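Local structure of mRNA export factor (Human herpesvirus 1, 4YXP) at the interface of chains A and B. The protein regulates viral gene expression at several levels, exporting intronless viral mRNAs from the nucleus and inhibiting host splicing, with this folded C-terminal part forming an intertwined homodimer. Sequence-based numbering; all coordinates share one arbitrary frame. Chains: chain A/B, mRNA export factor.

Contact 1: the interface of chains A and B. Residues chain A 253, 257, 264; chain B 39, 42, 60-62, 102.
A:His257 and B:Met39 make the ring contact of this apolar patch, where the last helix of one subunit (249-259) and the segment that follows it meet the partner of the ICP27 homodimer. The thioether chain of B:Met39 crosses the imidazole at about a right angle and sets its terminal methyl over one face. CE lies 3.5 Å from the ring centroid of A:His257, near enough to the centre for a CH-pi contact. Bends at chi2 and chi3 (-55° and -57°) curl B:Met39 back to deliver that methyl, while its SD packs against CB of A:His257 at 3.8 Å. From helix 93-109, B:Met102 comes to the same face nearer its margin, its CG 4.1 Å from CD2 of A:His257.

Aliphatic contacts lie beside this centre. A:Leu253, one helical turn before A:His257, crosses B:Pro42 at about a right angle and touches CB of the proline through CD2 at 3.8 Å. A:Val264 spreads its two methyls over different partners: CG1, anti to the backbone N (chi1 175°), points toward CG of B:Pro42, and CG2 turns toward B:Met39. The carbonyl of A:Val264 faces the B:Gly61 and B:Gln62 stretch, where the poorly ordered glutamine makes the modelled approach doubtful. At the proline, CG1 of A:Val264 rests 3.9 Å from CG of B:Pro42.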
ATOM      1  N   LEU A 253      -8.730 -14.338 -10.457  1.00 25.96           N
ATOM      2  CA  LEU A 253      -8.237 -14.589  -9.103  1.00 25.10           C
ATOM      3  C   LEU A 253      -7.874 -13.287  -8.397  1.00 24.62           C
ATOM      4  O   LEU A 253      -8.219 -13.085  -7.236  1.00 25.31           O
ATOM      5  CB  LEU A 253      -7.018 -15.508  -9.129  1.00 25.60           C
ATOM      6  CG  LEU A 253      -7.285 -16.994  -9.367  1.00 29.54           C
ATOM      7  CD1 LEU A 253      -5.978 -17.718  -9.618  1.00 30.51           C
ATOM      8  CD2 LEU A 253      -8.015 -17.609  -8.180  1.00 31.39           C
ATOM      9  N   HIS A 257      -9.750 -11.945  -5.112  1.00 25.98           N
ATOM     10  CA  HIS A 257      -9.041 -11.956  -3.837  1.00 25.76           C
ATOM     11  C   HIS A 257      -8.992 -10.556  -3.217  1.00 26.84           C
ATOM     12  O   HIS A 257      -8.906 -10.415  -1.999  1.00 27.92           O
ATOM     13  CB  HIS A 257      -7.623 -12.512  -4.013  1.00 24.71           C
ATOM     14  CG  HIS A 257      -7.029 -13.067  -2.753  1.00 25.11           C
ATOM     15  ND1 HIS A 257      -7.742 -13.191  -1.581  1.00 26.33           N
ATOM     16  CD2 HIS A 257      -5.785 -13.538  -2.488  1.00 25.35           C
ATOM     17  CE1 HIS A 257      -6.962 -13.709  -0.645  1.00 26.79           C
ATOM     18  NE2 HIS A 257      -5.772 -13.928  -1.170  1.00 25.90           N
ATOM     19  N   VAL A 264      -5.700 -17.483   1.996  1.00 29.52           N
ATOM     20  CA  VAL A 264      -5.891 -18.856   1.537  1.00 31.39           C
ATOM     21  C   VAL A 264      -4.550 -19.512   1.217  1.00 30.25           C
ATOM     22  O   VAL A 264      -4.362 -20.688   1.499  1.00 32.24           O
ATOM     23  CB  VAL A 264      -6.824 -18.919   0.306  1.00 33.28           C
ATOM     24  CG1 VAL A 264      -6.918 -20.344  -0.229  1.00 35.38           C
ATOM     25  CG2 VAL A 264      -8.208 -18.409   0.663  1.00 34.47           C
TER
ATOM     26  N   MET B  39     -12.637 -17.929  -4.467  1.00 33.43           N
ATOM     27  CA  MET B  39     -11.611 -18.154  -3.457  1.00 32.65           C
ATOM     28  C   MET B  39     -11.831 -19.433  -2.650  1.00 33.07           C
ATOM     29  O   MET B  39     -11.007 -19.783  -1.801  1.00 32.78           O
ATOM     30  CB  MET B  39     -11.549 -16.949  -2.513  1.00 33.14           C
ATOM     31  CG  MET B  39     -11.140 -15.655  -3.203  1.00 32.10           C
ATOM     32  SD  MET B  39      -9.576 -15.780  -4.105  1.00 32.19           S
ATOM     33  CE  MET B  39      -8.473 -16.313  -2.798  1.00 33.56           C
ATOM     34  N   PRO B  42      -9.292 -21.972  -5.255  1.00 34.27           N
ATOM     35  CA  PRO B  42      -8.559 -21.181  -6.250  1.00 33.83           C
ATOM     36  C   PRO B  42      -7.662 -22.011  -7.162  1.00 32.91           C
ATOM     37  O   PRO B  42      -7.446 -21.624  -8.308  1.00 34.20           O
ATOM     38  CB  PRO B  42      -7.726 -20.222  -5.392  1.00 33.22           C
ATOM     39  CG  PRO B  42      -7.610 -20.883  -4.070  1.00 34.15           C
ATOM     40  CD  PRO B  42      -8.874 -21.656  -3.878  1.00 35.05           C
ATOM     41  N   ALA B  60      -0.735 -26.539   0.215  1.00 48.44           N
ATOM     42  CA  ALA B  60      -2.170 -26.731   0.028  1.00 55.32           C
ATOM     43  C   ALA B  60      -2.914 -25.397   0.026  1.00 59.90           C
ATOM     44  O   ALA B  60      -2.337 -24.346   0.311  1.00 55.69           O
ATOM     45  CB  ALA B  60      -2.724 -27.636   1.116  1.00 56.43           C
ATOM     46  N   GLY B  61      -4.198 -25.450  -0.311  1.00 69.27           N
ATOM     47  CA  GLY B  61      -5.080 -24.316  -0.117  1.00 75.27           C
ATOM     48  C   GLY B  61      -5.445 -24.218   1.352  1.00 81.59           C
ATOM     49  O   GLY B  61      -6.587 -24.471   1.737  1.00 84.69           O
ATOM     50  N   GLN B  62      -4.448 -23.862   2.163  1.00 83.71           N
ATOM     51  CA  GLN B  62      -4.561 -23.831   3.626  1.00 88.53           C
ATOM     52  C   GLN B  62      -5.915 -23.334   4.138  1.00 89.36           C
ATOM     53  O   GLN B  62      -6.646 -22.631   3.439  1.00 90.00           O
ATOM     54  CB  GLN B  62      -3.439 -22.972   4.253  1.00 90.61           C
ATOM     55  CG  GLN B  62      -2.759 -21.921   3.358  1.00 91.16           C
ATOM     56  CD  GLN B  62      -1.246 -21.911   3.499  1.00 90.02           C
ATOM     57  OE1 GLN B  62      -0.525 -22.324   2.589  1.00 88.23           O
ATOM     58  NE2 GLN B  62      -0.756 -21.432   4.637  1.00 90.68           N
ATOM     59  N   MET B 102      -2.148 -15.214  -6.032  1.00 26.42           N
ATOM     60  CA  MET B 102      -2.678 -15.082  -4.678  1.00 27.02           C
ATOM     61  C   MET B 102      -1.675 -14.405  -3.747  1.00 22.86           C
ATOM     62  O   MET B 102      -2.042 -13.539  -2.952  1.00 22.16           O
ATOM     63  CB  MET B 102      -3.071 -16.453  -4.122  1.00 31.76           C
ATOM     64  CG  MET B 102      -4.508 -16.871  -4.456  1.00 37.37           C
ATOM     65  SD  MET B 102      -4.916 -18.508  -3.811  1.00 43.30           S
ATOM     66  CE  MET B 102      -3.652 -19.488  -4.582  1.00 44.50           C
TER

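Contact 2: the interface of chains A and B. Residues chain A 267-270; chain B 66, 103, 121.
A:Tyr268 and A:Phe269 present consecutive backbone N-H groups to one carboxylate oxygen of B:Glu121, the chain being extended on either side of A:Tyr268 but folded at that residue (psi -40°). OE2 of B:Glu121 accepts from A:Tyr268 N at 3.0 Å, nearly in line with its C-O bond. A:Phe269 N gives OE2 of B:Glu121 a second bond of 3.0 Å, and a straighter one, arriving on the anti side and somewhat out of the carboxylate plane.

The other oxygen takes the charged donors. A:Lys267 bends at chi2 and chi3 to bring NZ over the carboxylate plane, forming a salt bridge to OE1 of B:Glu121 at 2.7 Å. Within the partner, B:Arg103 grips this OE1 end-on through NH1 and NH2, with the oxygen in its guanidinium plane; NH1 is 2.8 Å from OE1 of B:Glu121. The arginine comes from the face opposite to A:Lys267, so the two cations hold the oxygen from both faces of the carboxylate. These bonds fix the carboxylate's rotation, and the two cationic groups would be expected to stabilise its negative charge.

Flat groups pack around this polar core. B:Glu121 reaches out extended, and its CG lies 3.7 Å from the ring centroid of A:Phe269, over the face toward the rim. A chi1 of 62° tucks the ring over its own backbone, which brings its face to the glutamate stem. Elsewhere on the tail, CB of A:Lys267 lies over one face of B:Phe66, offset toward the rim and 3.5 Å from the ring centroid; the two side chains cross at about a right angle.

In the fold, the C-terminal tail of one subunit, part of the stretch important for homodimerization, thus lies between the B:Phe66 segment and helices 93-109 and 112-132 of the other.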
ATOM      1  N   LYS A 267       2.026 -17.553   1.401  1.00 21.42           N
ATOM      2  CA  LYS A 267       3.166 -17.405   2.301  1.00 20.79           C
ATOM      3  C   LYS A 267       3.788 -18.783   2.518  1.00 21.28           C
ATOM      4  O   LYS A 267       3.069 -19.774   2.606  1.00 23.32           O
ATOM      5  CB  LYS A 267       2.739 -16.792   3.637  1.00 21.40           C
ATOM      6  CG  LYS A 267       2.409 -15.299   3.590  1.00 22.96           C
ATOM      7  CD  LYS A 267       3.633 -14.427   3.306  1.00 23.70           C
ATOM      8  CE  LYS A 267       4.647 -14.474   4.446  1.00 25.61           C
ATOM      9  NZ  LYS A 267       5.874 -13.679   4.140  1.00 26.24           N
ATOM     10  N   TYR A 268       5.113 -18.850   2.610  1.00 20.12           N
ATOM     11  CA  TYR A 268       5.793 -20.142   2.696  1.00 20.77           C
ATOM     12  C   TYR A 268       6.670 -20.296   3.941  1.00 23.09           C
ATOM     13  O   TYR A 268       6.682 -21.368   4.554  1.00 24.18           O
ATOM     14  CB  TYR A 268       6.610 -20.369   1.416  1.00 20.10           C
ATOM     15  CG  TYR A 268       5.721 -20.311   0.189  1.00 21.62           C
ATOM     16  CD1 TYR A 268       4.910 -21.383  -0.151  1.00 23.56           C
ATOM     17  CD2 TYR A 268       5.656 -19.165  -0.593  1.00 21.39           C
ATOM     18  CE1 TYR A 268       4.077 -21.327  -1.254  1.00 24.62           C
ATOM     19  CE2 TYR A 268       4.827 -19.100  -1.692  1.00 22.30           C
ATOM     20  CZ  TYR A 268       4.036 -20.180  -2.016  1.00 24.15           C
ATOM     21  OH  TYR A 268       3.209 -20.112  -3.112  1.00 24.97           O
ATOM     22  N   PHE A 269       7.393 -19.254   4.336  1.00 23.72           N
ATOM     23  CA  PHE A 269       8.178 -19.349   5.566  1.00 23.76           C
ATOM     24  C   PHE A 269       8.498 -18.000   6.199  1.00 24.70           C
ATOM     25  O   PHE A 269       8.350 -16.942   5.579  1.00 24.60           O
ATOM     26  CB  PHE A 269       9.490 -20.105   5.306  1.00 22.88           C
ATOM     27  CG  PHE A 269      10.397 -19.435   4.315  1.00 23.06           C
ATOM     28  CD1 PHE A 269      11.320 -18.487   4.730  1.00 23.74           C
ATOM     29  CD2 PHE A 269      10.334 -19.759   2.969  1.00 23.27           C
ATOM     30  CE1 PHE A 269      12.157 -17.868   3.818  1.00 24.36           C
ATOM     31  CE2 PHE A 269      11.166 -19.145   2.052  1.00 23.97           C
ATOM     32  CZ  PHE A 269      12.080 -18.199   2.477  1.00 24.41           C
ATOM     33  N   TYR A 270       8.918 -18.069   7.458  1.00 24.97           N
ATOM     34  CA  TYR A 270       9.456 -16.927   8.183  1.00 23.91           C
ATOM     35  C   TYR A 270      10.883 -17.262   8.593  1.00 24.43           C
ATOM     36  O   TYR A 270      11.119 -18.265   9.266  1.00 26.45           O
ATOM     37  CB  TYR A 270       8.599 -16.606   9.408  1.00 23.55           C
ATOM     38  CG  TYR A 270       9.171 -15.535  10.312  1.00 24.94           C
ATOM     39  CD1 TYR A 270       9.474 -14.274   9.820  1.00 24.44           C
ATOM     40  CD2 TYR A 270       9.388 -15.780  11.661  1.00 27.37           C
ATOM     41  CE1 TYR A 270       9.991 -13.289  10.646  1.00 25.40           C
ATOM     42  CE2 TYR A 270       9.902 -14.799  12.494  1.00 29.29           C
ATOM     43  CZ  TYR A 270      10.200 -13.555  11.979  1.00 28.30           C
ATOM     44  OH  TYR A 270      10.711 -12.574  12.799  1.00 29.69           O
TER
ATOM     45  N   PHE B  66      -1.839 -17.665   7.928  1.00 52.89           N
ATOM     46  CA  PHE B  66      -0.432 -18.042   8.025  1.00 47.07           C
ATOM     47  C   PHE B  66       0.100 -17.774   9.432  1.00 47.46           C
ATOM     48  O   PHE B  66      -0.113 -16.696   9.987  1.00 46.20           O
ATOM     49  CB  PHE B  66       0.374 -17.264   6.979  1.00 41.19           C
ATOM     50  CG  PHE B  66       1.836 -17.616   6.931  1.00 37.01           C
ATOM     51  CD1 PHE B  66       2.272 -18.744   6.256  1.00 34.44           C
ATOM     52  CD2 PHE B  66       2.776 -16.798   7.534  1.00 36.65           C
ATOM     53  CE1 PHE B  66       3.621 -19.057   6.199  1.00 32.36           C
ATOM     54  CE2 PHE B  66       4.122 -17.105   7.481  1.00 34.46           C
ATOM     55  CZ  PHE B  66       4.546 -18.235   6.813  1.00 32.02           C
ATOM     56  N   ARG B 103      -0.408 -14.786  -3.853  1.00 20.44           N
ATOM     57  CA  ARG B 103       0.630 -14.181  -3.022  1.00 19.69           C
ATOM     58  C   ARG B 103       0.738 -12.684  -3.296  1.00 20.30           C
ATOM     59  O   ARG B 103       1.021 -11.896  -2.395  1.00 19.92           O
ATOM     60  CB  ARG B 103       1.981 -14.853  -3.264  1.00 20.19           C
ATOM     61  CG  ARG B 103       3.141 -14.211  -2.488  1.00 20.72           C
ATOM     62  CD  ARG B 103       4.454 -14.944  -2.735  1.00 21.49           C
ATOM     63  NE  ARG B 103       5.598 -14.242  -2.157  1.00 21.06           N
ATOM     64  CZ  ARG B 103       6.080 -14.448  -0.935  1.00 20.51           C
ATOM     65  NH1 ARG B 103       5.529 -15.348  -0.126  1.00 19.27           N
ATOM     66  NH2 ARG B 103       7.125 -13.744  -0.516  1.00 21.37           N
ATOM     67  N   GLU B 121      11.672 -12.796   3.548  1.00 22.26           N
ATOM     68  CA  GLU B 121      11.345 -14.070   2.914  1.00 22.84           C
ATOM     69  C   GLU B 121      11.869 -14.072   1.480  1.00 21.89           C
ATOM     70  O   GLU B 121      12.469 -15.046   1.027  1.00 23.75           O
ATOM     71  CB  GLU B 121       9.830 -14.320   2.928  1.00 23.49           C
ATOM     72  CG  GLU B 121       9.414 -15.702   2.414  1.00 24.97           C
ATOM     73  CD  GLU B 121       7.902 -15.861   2.294  1.00 25.51           C
ATOM     74  OE1 GLU B 121       7.198 -14.839   2.114  1.00 25.03           O
ATOM     75  OE2 GLU B 121       7.413 -17.011   2.376  1.00 25.36           O
TER

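Contact 1 and contact 2 have centres about 14 Å apart and lie along one continuous stretch of chain A. Chain A leaves helix 249-259 in contact 1 and runs on through its C-terminal tail to contact 2, with A:Val264 and A:Lys267 three residues apart. On the partner, helix 93-109 serves both, through the adjacent B:Met102 and B:Arg103. The apolar contact packs the start of the tail, and the polar one fixes it further along by its backbone as well as its side chains. Two-fold symmetry repeats both with the chains exchanged, illustrating how reciprocal tails intertwine a homodimer.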